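Local atomic coordinates of inositol 2-dehydrogenase (Sinorhizobium meliloti, PDB entry 4HKT), a protein that catalyses the NAD-dependent oxidation of myo-inositol to scyllo-inosose (2-keto-myo-inositol), the first step of myo-inositol degradation. Residues 7-12 with 67-72; 31-36 with 48-53; 142-147 with 182-187; 189-194 with 212-217; 253-258 with 270-275. All blocks are in the same frame, centred on the assembly; numbering follows the deposited sequence.

Contact 1 (7-12 with 67-72); sequences GLLGAG and VVICTP
Gly-7 to Leu-9 pair with Val-67 to Ile-69 as neighbouring parallel strands, their short axes 12° apart. Three backbone hydrogen bonds join them. Val-68 N donates to Gly-7 O at 2.9 Å. Val-68 O takes the N-H of Leu-9, also at 2.9 Å from Leu-9 N. The third lies just past the strand end, where Cys-70 N meets Leu-9 O at 2.7 Å.

The apolar contacts divide between the two faces of the sheet. On the face of Leu-8 and Val-68, Leu-8 leans over the neighbouring strand with its CG anti to the backbone N (chi1 172°). Leu-8 CD1 then lies 3.8 Å from Val-68 CG1, and it also touches Cys-70 SG. Helix 13-24 packs on this face through Ala-19 and His-18. On the other face, Leu-9 and Ile-69 lie side by side and point the same way, with Leu-9 CD1 4.1 Å from Ile-69 CG1. Helix 76-85 packs on this side. Past the strand, Thr-71 CG2 lies 4.0 Å from Leu-9 CB, while Thr-71 OG1 bonds to Thr-75 OG1.

Beyond the strands, one water ties the two loops. It donates to Cys-70 O at 3.0 Å and accepts a weak bond from Gly-12 N. Gly-10 has positive phi, and a CB there would run into Cys-70 O and Thr-71 N. Gly-12 is the N-cap residue of helix 13-24. The glycine-rich turn after a central parallel strand fits the GxGxxG pattern of a Rossmann fold, consistent with the NAD-binding domain of the Gfo/Idh/MocA family.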
# COMPACT_ATOMS: atom_id res chain seq x y z
N GLY B 7 -16.13 33.15 22.15
CA GLY B 7 -17.51 33.18 21.73
C GLY B 7 -17.56 32.51 20.38
O GLY B 7 -16.71 32.78 19.54
N LEU B 8 -18.55 31.64 20.18
CA LEU B 8 -18.79 30.97 18.91
C LEU B 8 -20.02 31.60 18.27
O LEU B 8 -21.06 31.72 18.92
CB LEU B 8 -19.04 29.47 19.11
CG LEU B 8 -19.49 28.63 17.91
CD1 LEU B 8 -18.54 28.79 16.74
CD2 LEU B 8 -19.62 27.16 18.28
N LEU B 9 -19.90 31.99 17.00
CA LEU B 9 -21.00 32.54 16.23
C LEU B 9 -21.30 31.59 15.12
O LEU B 9 -20.48 31.38 14.22
CB LEU B 9 -20.65 33.90 15.65
CG LEU B 9 -19.94 34.88 16.58
CD1 LEU B 9 -19.78 36.21 15.86
CD2 LEU B 9 -20.69 35.07 17.88
N GLY B 10 -22.49 31.01 15.18
CA GLY B 10 -22.92 30.00 14.22
C GLY B 10 -22.85 28.60 14.82
O GLY B 10 -21.81 28.19 15.33
N ALA B 11 -23.96 27.87 14.73
CA ALA B 11 -24.09 26.56 15.37
C ALA B 11 -24.41 25.41 14.40
O ALA B 11 -24.89 24.37 14.82
CB ALA B 11 -25.14 26.63 16.47
N GLY B 12 -24.13 25.60 13.11
CA GLY B 12 -24.30 24.52 12.12
C GLY B 12 -23.18 23.50 12.20
O GLY B 12 -22.49 23.40 13.21
N VAL B 67 -13.33 35.38 19.07
CA VAL B 67 -14.51 34.82 18.43
C VAL B 67 -14.16 33.88 17.30
O VAL B 67 -13.15 34.05 16.63
CB VAL B 67 -15.49 35.89 17.87
CG1 VAL B 67 -16.14 36.62 19.01
CG2 VAL B 67 -14.80 36.87 16.94
N VAL B 68 -15.03 32.89 17.12
CA VAL B 68 -14.98 31.97 16.00
C VAL B 68 -16.24 32.25 15.20
O VAL B 68 -17.36 32.09 15.70
CB VAL B 68 -14.95 30.51 16.49
CG1 VAL B 68 -15.14 29.56 15.34
CG2 VAL B 68 -13.63 30.23 17.22
N ILE B 69 -16.06 32.68 13.95
CA ILE B 69 -17.19 33.05 13.10
C ILE B 69 -17.46 31.90 12.11
O ILE B 69 -16.65 31.63 11.18
CB ILE B 69 -16.95 34.36 12.35
CG1 ILE B 69 -16.61 35.50 13.31
CG2 ILE B 69 -18.15 34.69 11.47
CD1 ILE B 69 -16.04 36.74 12.64
N CYS B 70 -18.60 31.25 12.34
CA CYS B 70 -19.10 30.12 11.57
C CYS B 70 -20.51 30.42 11.05
O CYS B 70 -21.26 29.51 10.79
CB CYS B 70 -19.16 28.87 12.46
SG CYS B 70 -17.52 28.45 13.11
N THR B 71 -20.87 31.69 10.94
CA THR B 71 -22.17 32.09 10.43
C THR B 71 -22.17 32.02 8.90
O THR B 71 -21.15 31.74 8.29
CB THR B 71 -22.51 33.52 10.89
OG1 THR B 71 -21.37 34.35 10.67
CG2 THR B 71 -22.87 33.54 12.38
N PRO B 72 -23.31 32.30 8.27
CA PRO B 72 -23.30 32.29 6.81
C PRO B 72 -22.29 33.26 6.20
O PRO B 72 -21.98 34.29 6.80
CB PRO B 72 -24.71 32.76 6.47
CG PRO B 72 -25.54 32.27 7.61
CD PRO B 72 -24.67 32.52 8.80
O HOH W 1 -22.16 26.80 11.77

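Contact 2 (31-36 with 48-53); sequences VAVADA and YGCEVR
Arg-53 lays its side chain across Val-31 and Ala-32. The chain is extended from CG to NE (chi2 -177°, chi3 -166°). Its CD passes 3.8 Å from Ala-32 CB, and that methyl group sits over one face of the guanidinium. Val-31 crosses the arginine obliquely, with Val-31 CG1 3.6 Å from Arg-53 NH2.

Glu-51 holds the guanidinium from its edge. Arg-53 NH2 forms a salt bridge to Glu-51 OE2 at 2.8 Å. The carboxylate oxygen lies in the guanidinium plane, but the donor comes from above the carboxylate plane. A weaker bond runs from Arg-53 NE to Glu-51 OE1. NH2 also pairs with Asp-63, so two acids share this charge. An alanine in place of Arg-53 would probably leave Glu-51 and Asp-63 without their positive mate and open a gap over Ala-32.

On the face of the sheet that carries Val-33, Cys-50 SG meets Val-33 CG2 at 3.4 Å. SG is placed there by a chi1 of 69°, between its own backbone N and carbonyl carbon. Helix 38-48 packs on this face through Ile-44, which touches Val-33.

The backbones are parallel here. Glu-51 N reaches Val-31 O at 2.9 Å, Val-33 N reaches Glu-51 O at 2.8 Å, and Arg-53 N reaches Val-33 O at 2.9 Å. A water then continues the link, accepting from Asp-35 N and donating to Arg-53 O. Strand 28-34, helix 38-48 and strand 51-52 form a beta-alpha-beta unit, and strand 51-52 ends the parallel sheet of the Rossmann domain within this chain.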
# COMPACT_ATOMS: atom_id res chain seq x y z
N VAL B 31 -17.35 29.94 26.17
CA VAL B 31 -18.15 30.74 27.09
C VAL B 31 -19.55 30.98 26.54
O VAL B 31 -20.53 30.85 27.27
CB VAL B 31 -17.47 32.11 27.34
CG1 VAL B 31 -18.35 33.04 28.17
CG2 VAL B 31 -16.12 31.90 28.01
N ALA B 32 -19.65 31.32 25.25
CA ALA B 32 -20.92 31.71 24.66
C ALA B 32 -21.09 31.23 23.23
O ALA B 32 -20.13 31.20 22.47
CB ALA B 32 -21.08 33.22 24.71
N VAL B 33 -22.31 30.81 22.90
CA VAL B 33 -22.69 30.49 21.53
C VAL B 33 -23.81 31.42 21.09
O VAL B 33 -24.67 31.77 21.90
CB VAL B 33 -23.22 29.06 21.40
CG1 VAL B 33 -23.57 28.75 19.94
CG2 VAL B 33 -22.19 28.09 21.92
N ALA B 34 -23.81 31.77 19.80
CA ALA B 34 -24.89 32.49 19.18
C ALA B 34 -25.25 31.86 17.81
O ALA B 34 -24.40 31.22 17.17
CB ALA B 34 -24.52 33.96 19.02
N ASP B 35 -26.50 32.04 17.40
CA ASP B 35 -27.00 31.52 16.13
C ASP B 35 -28.36 32.17 15.88
O ASP B 35 -29.01 32.62 16.81
CB ASP B 35 -27.15 29.99 16.18
CG ASP B 35 -27.32 29.37 14.79
OD1 ASP B 35 -26.32 29.21 14.06
OD2 ASP B 35 -28.47 29.01 14.45
N ALA B 36 -28.78 32.26 14.62
CA ALA B 36 -30.09 32.83 14.31
C ALA B 36 -31.23 31.87 14.70
O ALA B 36 -32.35 32.29 14.93
CB ALA B 36 -30.18 33.19 12.84
N TYR B 48 -22.09 21.54 25.87
CA TYR B 48 -20.80 22.03 26.39
C TYR B 48 -20.92 22.87 27.67
O TYR B 48 -19.91 23.26 28.24
CB TYR B 48 -20.04 22.83 25.31
CG TYR B 48 -19.61 21.98 24.13
CD1 TYR B 48 -18.41 21.26 24.16
CD2 TYR B 48 -20.41 21.87 23.00
CE1 TYR B 48 -18.03 20.47 23.09
CE2 TYR B 48 -20.03 21.09 21.93
CZ TYR B 48 -18.84 20.39 21.98
OH TYR B 48 -18.49 19.62 20.90
N GLY B 49 -22.15 23.16 28.10
CA GLY B 49 -22.36 23.91 29.33
C GLY B 49 -21.94 25.37 29.28
O GLY B 49 -21.57 25.94 30.31
N CYS B 50 -22.00 25.98 28.10
CA CYS B 50 -21.75 27.42 27.93
C CYS B 50 -23.09 28.11 27.69
O CYS B 50 -24.11 27.44 27.56
CB CYS B 50 -20.80 27.66 26.76
SG CYS B 50 -21.55 27.29 25.17
N GLU B 51 -23.08 29.44 27.61
CA GLU B 51 -24.31 30.24 27.56
C GLU B 51 -24.76 30.49 26.13
O GLU B 51 -23.95 30.54 25.21
CB GLU B 51 -24.10 31.59 28.23
CG GLU B 51 -23.39 31.55 29.58
CD GLU B 51 -23.03 32.93 30.09
OE1 GLU B 51 -23.87 33.85 29.97
OE2 GLU B 51 -21.89 33.13 30.58
N VAL B 52 -26.06 30.67 25.93
CA VAL B 52 -26.55 31.19 24.66
C VAL B 52 -26.65 32.70 24.76
O VAL B 52 -27.45 33.20 25.54
CB VAL B 52 -27.92 30.60 24.29
CG1 VAL B 52 -28.48 31.26 23.03
CG2 VAL B 52 -27.79 29.10 24.11
N ARG B 53 -25.84 33.43 23.99
CA ARG B 53 -25.95 34.90 23.92
C ARG B 53 -26.29 35.37 22.51
O ARG B 53 -26.32 34.57 21.57
CB ARG B 53 -24.68 35.59 24.40
CG ARG B 53 -24.27 35.27 25.82
CD ARG B 53 -23.04 36.04 26.24
NE ARG B 53 -22.46 35.49 27.47
CZ ARG B 53 -21.31 35.90 28.03
NH1 ARG B 53 -20.58 36.86 27.49
NH2 ARG B 53 -20.89 35.32 29.15
O HOH W 2 -27.84 33.67 19.70

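Contact 3 (142-147 with 182-187); sequences GEVEMV and FLLGEE
Val-147 sets its two methyl groups against two consecutive leucines at the end of helix 168-184. Its CG1 is anti to the backbone N (chi1 170°) and lies 3.9 Å from Leu-183 CD1. The other methyl, Val-147 CG2, lies 3.9 Å from Leu-184 CD2. Both leucines cross the valine obliquely.

Val-144 fills the neighbouring place. Val-144 CG2 rests 3.8 Å from the backbone carbonyl oxygen Leu-183 O. Val-144 CG1 is 4.3 Å from Leu-184 CD2, a loose contact. The contacts between side chains are thus all apolar, and Val-144 rests on a backbone carbonyl as well.

This is a helix lying on one face of the mixed sheet in the C-terminal domain of the Gfo/Idh/MocA family. A classic beta bulge shapes the strand: Glu-145 and Met-146, a selenomethionine here, both face His-243 on strand 237-244. Val-144 and Val-147 thus both direct their side chains to the helix although two residues separate them. Glu-145 and Met-146 point away from the helix, and their side chains touch the second subunit, Glu-145 in a salt bridge with its Arg-231 and Met-146 packed on its Val-212.

The helix stops at Gly-185, whose positive phi (79°) favours glycine. Past it, Glu-186 comes back near Glu-143. Glu-186 OE2 and Glu-143 OE1 are 4.9 Å apart, and like charges would repel at this range. Lys-222 forms salt bridges with both, which is likely to offset the repulsion.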
# COMPACT_ATOMS: atom_id res chain seq x y z
N GLY B 142 14.32 18.63 -2.78
CA GLY B 142 15.02 19.65 -3.55
C GLY B 142 14.09 20.80 -3.88
O GLY B 142 13.21 21.11 -3.10
N GLU B 143 14.27 21.42 -5.05
CA GLU B 143 13.43 22.56 -5.44
C GLU B 143 12.06 22.04 -5.91
O GLU B 143 11.99 21.07 -6.65
CB GLU B 143 14.07 23.38 -6.58
CG GLU B 143 14.95 24.55 -6.15
CD GLU B 143 14.17 25.63 -5.41
OE1 GLU B 143 13.29 26.32 -6.02
OE2 GLU B 143 14.43 25.75 -4.20
N VAL B 144 11.00 22.69 -5.48
CA VAL B 144 9.64 22.30 -5.91
C VAL B 144 9.56 22.53 -7.41
O VAL B 144 10.07 23.52 -7.90
CB VAL B 144 8.58 23.12 -5.18
CG1 VAL B 144 7.19 22.96 -5.80
CG2 VAL B 144 8.54 22.71 -3.73
N GLU B 145 8.98 21.58 -8.14
CA GLU B 145 8.74 21.75 -9.58
C GLU B 145 7.21 21.67 -9.97
O GLU B 145 6.68 22.56 -10.62
CB GLU B 145 9.55 20.69 -10.33
CG GLU B 145 11.05 20.99 -10.26
CD GLU B 145 11.98 19.94 -10.83
OE1 GLU B 145 11.58 18.85 -11.37
OE2 GLU B 145 13.20 20.24 -10.68
N MSE B 146 6.53 20.59 -9.58
CA MSE B 146 5.16 20.34 -10.09
C MSE B 146 4.33 19.78 -8.96
O MSE B 146 4.73 18.83 -8.31
CB MSE B 146 5.22 19.35 -11.26
CG MSE B 146 6.14 19.89 -12.36
SE MSE B 146 6.13 18.75 -13.93
CE MSE B 146 4.36 19.37 -14.51
N VAL B 147 3.18 20.39 -8.71
CA VAL B 147 2.28 20.04 -7.62
C VAL B 147 1.02 19.47 -8.25
O VAL B 147 0.56 19.98 -9.28
CB VAL B 147 1.89 21.30 -6.81
CG1 VAL B 147 0.77 21.01 -5.82
CG2 VAL B 147 3.12 21.84 -6.12
N PHE B 182 0.52 27.19 -0.40
CA PHE B 182 1.22 26.57 0.74
C PHE B 182 2.37 25.63 0.29
O PHE B 182 3.42 25.57 0.94
CB PHE B 182 0.19 25.81 1.55
CG PHE B 182 0.67 25.22 2.85
CD1 PHE B 182 1.15 26.01 3.86
CD2 PHE B 182 0.53 23.85 3.08
CE1 PHE B 182 1.57 25.45 5.07
CE2 PHE B 182 0.93 23.28 4.30
CZ PHE B 182 1.44 24.09 5.28
N LEU B 183 2.14 24.88 -0.78
CA LEU B 183 3.07 23.86 -1.26
C LEU B 183 4.10 24.39 -2.22
O LEU B 183 5.26 23.93 -2.21
CB LEU B 183 2.32 22.72 -1.94
CG LEU B 183 1.32 21.95 -1.11
CD1 LEU B 183 0.58 20.92 -1.94
CD2 LEU B 183 2.00 21.29 0.06
N LEU B 184 3.69 25.36 -3.05
CA LEU B 184 4.59 25.88 -4.06
C LEU B 184 5.71 26.68 -3.47
O LEU B 184 6.79 26.73 -4.07
CB LEU B 184 3.91 26.79 -5.07
CG LEU B 184 3.07 26.09 -6.13
CD1 LEU B 184 2.09 27.08 -6.71
CD2 LEU B 184 3.95 25.46 -7.20
N GLY B 185 5.39 27.38 -2.40
CA GLY B 185 6.33 28.31 -1.78
C GLY B 185 6.46 29.66 -2.49
O GLY B 185 7.15 30.54 -2.01
N GLU B 186 5.78 29.82 -3.63
CA GLU B 186 5.88 31.04 -4.42
C GLU B 186 4.51 31.36 -4.88
O GLU B 186 3.67 30.47 -4.92
CB GLU B 186 6.73 30.84 -5.66
CG GLU B 186 8.15 30.53 -5.38
CD GLU B 186 8.95 30.28 -6.65
OE1 GLU B 186 8.39 30.32 -7.79
OE2 GLU B 186 10.16 30.03 -6.46
N GLU B 187 4.29 32.60 -5.27
CA GLU B 187 2.98 33.00 -5.72
C GLU B 187 2.70 32.51 -7.14
O GLU B 187 3.48 32.80 -8.05
CB GLU B 187 2.84 34.53 -5.72
CG GLU B 187 2.84 35.18 -4.35
CD GLU B 187 1.67 34.73 -3.49
OE1 GLU B 187 0.63 34.28 -4.05
OE2 GLU B 187 1.82 34.81 -2.25

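Contact 4 (189-194 with 212-217); sequences VSVTAT and VSVILQ
The flat carboxamide of Gln-217 is joined to Ser-190 through a water; directly, Ser-190 OG touches Gln-217 CB at 3.5 Å. The Gln-217 side chain is extended beyond CG, with CG anti to the backbone N (chi1 177°). The water, 2.8 Å from Gln-217 OE1, donates to it and also bonds to Ser-190 OG. The amide nitrogen NE2 bonds to Gly-221 O and to Ala-195 O of the second subunit. These partners hold the amide at both its oxygen and its nitrogen.

The two strands form an antiparallel pair in the mixed sheet of the C-terminal domain. The peptide groups of Thr-192 and Ile-215 bond in both directions. Thr-192 N donates to Ile-215 O at 2.9 Å, and Ile-215 N reaches Thr-192 O at 2.8 Å. Thr-194 and Ser-213 make the same kind of pair. At the far end, Val-189 and Ser-190 both face Gln-217 in a classic beta bulge. The bond from Val-189 N to Gln-217 O is 2.8 Å, and that from Ser-190 N is weak.

On the face of Val-191, Ala-193, Val-214 and Leu-216, Val-191 CG2 lies 3.6 Å from Leu-216 CD2, the two side chains side by side. Val-191 CG1 touches Val-214 CG1 at 3.7 Å. Helices 168-184 and 305-324 pack here. The other face meets the second subunit, where Thr-192 packs on Thr-192 of that subunit. Thr-194 OG1 and Ser-213 OG both bond to Gln-223 OE1 of the second subunit. Within the pair, Thr-192 CG2 rests 3.9 Å from Ile-215 CB.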
# COMPACT_ATOMS: atom_id res chain seq x y z
N VAL B 189 1.17 33.30 -10.65
CA VAL B 189 1.01 34.52 -11.42
C VAL B 189 0.02 34.39 -12.58
O VAL B 189 -0.35 35.41 -13.19
CB VAL B 189 2.36 35.06 -11.96
CG1 VAL B 189 3.29 35.36 -10.79
CG2 VAL B 189 3.02 34.13 -13.00
N SER B 190 -0.40 33.14 -12.86
CA SER B 190 -1.29 32.80 -13.92
C SER B 190 -2.19 31.62 -13.55
O SER B 190 -1.79 30.68 -12.86
CB SER B 190 -0.54 32.51 -15.22
OG SER B 190 0.13 31.26 -15.15
N VAL B 191 -3.42 31.68 -14.05
CA VAL B 191 -4.42 30.64 -13.84
C VAL B 191 -5.07 30.25 -15.16
O VAL B 191 -5.47 31.12 -15.91
CB VAL B 191 -5.50 31.13 -12.90
CG1 VAL B 191 -6.55 30.04 -12.68
CG2 VAL B 191 -4.88 31.53 -11.58
N THR B 192 -5.14 28.97 -15.44
CA THR B 192 -5.93 28.53 -16.56
C THR B 192 -6.79 27.36 -16.10
O THR B 192 -6.35 26.50 -15.29
CB THR B 192 -5.06 28.25 -17.82
OG1 THR B 192 -5.90 28.21 -18.99
CG2 THR B 192 -4.29 27.00 -17.66
N ALA B 193 -8.04 27.35 -16.55
CA ALA B 193 -9.03 26.44 -15.98
C ALA B 193 -10.05 25.97 -16.99
O ALA B 193 -10.30 26.63 -17.99
CB ALA B 193 -9.77 27.12 -14.86
N THR B 194 -10.58 24.79 -16.72
CA THR B 194 -11.69 24.27 -17.50
C THR B 194 -12.76 23.83 -16.53
O THR B 194 -12.48 23.54 -15.37
CB THR B 194 -11.28 23.07 -18.35
OG1 THR B 194 -10.71 22.08 -17.51
CG2 THR B 194 -10.26 23.49 -19.44
N VAL B 212 -14.05 20.41 -12.38
CA VAL B 212 -13.16 21.48 -12.82
C VAL B 212 -11.71 21.02 -12.71
O VAL B 212 -11.35 20.21 -11.85
CB VAL B 212 -13.35 22.81 -12.05
CG1 VAL B 212 -14.77 23.32 -12.18
CG2 VAL B 212 -13.03 22.68 -10.58
N SER B 213 -10.89 21.61 -13.56
CA SER B 213 -9.47 21.34 -13.65
C SER B 213 -8.78 22.70 -13.77
O SER B 213 -9.25 23.58 -14.51
CB SER B 213 -9.15 20.53 -14.87
OG SER B 213 -9.86 19.32 -14.95
N VAL B 214 -7.69 22.90 -13.02
CA VAL B 214 -6.98 24.19 -13.01
C VAL B 214 -5.47 23.96 -13.08
O VAL B 214 -4.99 23.02 -12.54
CB VAL B 214 -7.29 24.99 -11.76
CG1 VAL B 214 -6.69 26.39 -11.89
CG2 VAL B 214 -8.78 25.13 -11.53
N ILE B 215 -4.76 24.79 -13.82
CA ILE B 215 -3.31 24.87 -13.77
C ILE B 215 -2.90 26.27 -13.34
O ILE B 215 -3.31 27.27 -13.95
CB ILE B 215 -2.63 24.61 -15.13
CG1 ILE B 215 -3.07 23.31 -15.76
CG2 ILE B 215 -1.11 24.62 -14.94
CD1 ILE B 215 -2.75 23.25 -17.26
N LEU B 216 -2.10 26.32 -12.27
CA LEU B 216 -1.47 27.51 -11.77
C LEU B 216 0.02 27.48 -12.11
O LEU B 216 0.62 26.41 -12.07
CB LEU B 216 -1.58 27.55 -10.24
CG LEU B 216 -2.94 27.32 -9.61
CD1 LEU B 216 -2.83 27.47 -8.09
CD2 LEU B 216 -3.88 28.32 -10.19
N GLN B 217 0.59 28.64 -12.42
CA GLN B 217 2.02 28.70 -12.69
C GLN B 217 2.60 29.93 -12.04
O GLN B 217 1.97 31.00 -12.00
CB GLN B 217 2.31 28.65 -14.20
CG GLN B 217 3.78 28.76 -14.59
CD GLN B 217 4.05 28.32 -15.99
OE1 GLN B 217 3.41 28.78 -16.94
NE2 GLN B 217 5.00 27.42 -16.14
O HOH W 3 -1.55 29.01 -15.60
O HOH W 4 2.30 31.37 -16.67

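Contact 5 (253-258 with 270-275); sequences NQRPVS and PPLHDF. With EDO (1,2-ethanediol), chain R.
The backbones of the two irregular segments come nearest at Arg-255 and Leu-272, their CA atoms 4.2 Å apart. The touching parts run 112° apart, so they cross rather than pair as strands. A water links them, donating to Gln-254 O and accepting from His-273 N.

The Arg-255 chain bends at chi3 (56°). Its NE donates to Pro-270 O at 2.8 Å, with the oxygen in the guanidinium plane. NH2 adds a weak bond to the same oxygen. Leu-272 CD2 lies over one guanidinium face. An alanine here removes the guanidinium and would probably leave Pro-270 O without its donors and Tyr-267 of the third subunit without its cation.

The segments flank a two-stranded beta hairpin, 259-263 with 266-269, and cross at its base. There Pro-270 CG comes 3.3 Å from Val-257 O, a buried oxygen with no polar partner in the model.

Pro-256 CD sits over the His-273 ring face, 3.9 Å from its centroid, as a CH-pi contact. His-273 ND1 bonds to Thr-278, and a second water joins NE2 to Gln-254 OE1 and Arg-255 O. Leu-272 CD1 packs 3.6 Å from Asn-253 ND2. Asn-253 N and ND2 hold a 1,2-ethanediol, probably from the crystallisation liquor.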
# COMPACT_ATOMS: atom_id res chain seq x y z
N ASN B 253 -4.63 9.41 1.01
CA ASN B 253 -5.94 9.62 1.61
C ASN B 253 -6.03 8.97 3.00
O ASN B 253 -5.42 7.94 3.25
CB ASN B 253 -7.01 9.01 0.74
CG ASN B 253 -7.52 9.99 -0.29
OD1 ASN B 253 -7.74 11.18 -0.01
ND2 ASN B 253 -7.75 9.50 -1.49
N GLN B 254 -6.85 9.56 3.84
CA GLN B 254 -7.18 9.01 5.14
C GLN B 254 -8.54 8.33 5.12
O GLN B 254 -9.47 8.75 4.41
CB GLN B 254 -7.17 10.15 6.19
CG GLN B 254 -5.80 10.71 6.47
CD GLN B 254 -4.95 9.72 7.22
OE1 GLN B 254 -5.41 9.13 8.20
NE2 GLN B 254 -3.71 9.51 6.77
N ARG B 255 -8.68 7.30 5.93
CA ARG B 255 -9.98 6.65 6.14
C ARG B 255 -10.11 6.40 7.67
O ARG B 255 -9.08 6.33 8.36
CB ARG B 255 -10.01 5.35 5.34
CG ARG B 255 -8.80 4.46 5.61
CD ARG B 255 -8.95 3.10 4.97
NE ARG B 255 -9.20 3.16 3.52
CZ ARG B 255 -8.29 3.42 2.57
NH1 ARG B 255 -7.02 3.70 2.86
NH2 ARG B 255 -8.68 3.44 1.29
N PRO B 256 -11.34 6.28 8.20
CA PRO B 256 -11.51 6.21 9.67
C PRO B 256 -10.96 4.91 10.30
O PRO B 256 -10.46 4.92 11.42
CB PRO B 256 -13.02 6.29 9.87
CG PRO B 256 -13.65 6.17 8.52
CD PRO B 256 -12.61 6.42 7.47
N VAL B 257 -11.10 3.81 9.55
CA VAL B 257 -10.68 2.48 9.94
C VAL B 257 -9.83 1.93 8.81
O VAL B 257 -10.27 1.92 7.64
CB VAL B 257 -11.93 1.58 10.06
CG1 VAL B 257 -11.56 0.17 10.43
CG2 VAL B 257 -12.93 2.16 11.05
N SER B 258 -8.65 1.41 9.12
CA SER B 258 -7.82 0.72 8.15
C SER B 258 -7.72 -0.80 8.42
O SER B 258 -6.93 -1.25 9.25
CB SER B 258 -6.40 1.34 8.12
OG SER B 258 -6.42 2.73 7.82
N PRO B 270 -11.64 -0.20 3.43
CA PRO B 270 -12.84 0.63 3.56
C PRO B 270 -12.77 1.92 2.73
O PRO B 270 -11.67 2.38 2.39
CB PRO B 270 -12.91 0.96 5.07
CG PRO B 270 -12.08 -0.09 5.72
CD PRO B 270 -10.96 -0.37 4.74
N PRO B 271 -13.93 2.50 2.42
CA PRO B 271 -13.92 3.82 1.81
C PRO B 271 -13.34 4.87 2.73
O PRO B 271 -12.97 4.59 3.89
CB PRO B 271 -15.43 4.07 1.52
CG PRO B 271 -16.14 3.24 2.55
CD PRO B 271 -15.30 1.99 2.60
N LEU B 272 -13.25 6.08 2.22
CA LEU B 272 -12.66 7.19 2.95
C LEU B 272 -13.65 7.78 3.96
O LEU B 272 -14.81 7.31 4.10
CB LEU B 272 -12.27 8.27 1.94
CG LEU B 272 -11.43 7.72 0.77
CD1 LEU B 272 -11.09 8.81 -0.24
CD2 LEU B 272 -10.18 7.04 1.29
N HIS B 273 -13.21 8.84 4.64
CA HIS B 273 -14.08 9.61 5.49
C HIS B 273 -15.24 10.18 4.69
O HIS B 273 -15.08 10.55 3.50
CB HIS B 273 -13.30 10.78 6.12
CG HIS B 273 -12.30 10.38 7.16
ND1 HIS B 273 -12.62 10.23 8.50
CD2 HIS B 273 -10.96 10.17 7.07
CE1 HIS B 273 -11.53 9.94 9.18
NE2 HIS B 273 -10.51 9.89 8.34
N ASP B 274 -16.41 10.28 5.31
CA ASP B 274 -17.55 10.89 4.64
C ASP B 274 -17.19 12.30 4.24
O ASP B 274 -17.23 12.60 3.05
CB ASP B 274 -18.81 10.91 5.51
CG ASP B 274 -19.37 9.51 5.75
OD1 ASP B 274 -19.15 8.63 4.90
OD2 ASP B 274 -19.99 9.31 6.79
N PHE B 275 -16.85 13.15 5.21
CA PHE B 275 -16.59 14.58 4.89
C PHE B 275 -15.60 15.22 5.87
O PHE B 275 -14.84 14.52 6.55
CB PHE B 275 -17.93 15.34 4.78
CG PHE B 275 -17.95 16.50 3.79
CD1 PHE B 275 -16.88 16.78 2.91
CD2 PHE B 275 -19.07 17.33 3.73
CE1 PHE B 275 -16.94 17.86 2.03
CE2 PHE B 275 -19.13 18.40 2.84
CZ PHE B 275 -18.07 18.67 1.99
C1 EDO R . -5.84 6.70 -1.81
O1 EDO R . -7.08 7.08 -2.25
C2 EDO R . -4.96 7.88 -2.08
O2 EDO R . -3.86 7.80 -1.23
O HOH W 5 -11.04 11.05 3.75
O HOH W 6 -8.07 8.96 9.49

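How the contacts relate
From the N terminus, contact 1 joins strand 4-9 to strand 66-69. The long loop it closes contains contact 2, which spans only helix 38-48. The two touch: Gly-10 N lies 2.8 Å from Ala-34 O, and Ala-11 N lies 2.8 Å from Asp-35 OD1. Both belong to the parallel sheet of the Rossmann domain. Contacts 3, 4 and 5 then follow in series, without crossing. Contact 3 closes a 34-residue loop, more than half helix, and ties helix 168-184 to the mixed sheet. Contact 4 follows directly and closes 17 residues between antiparallel strands. Both meet the second subunit. Contact 5 closes the hairpin loop at the third and fourth subunits.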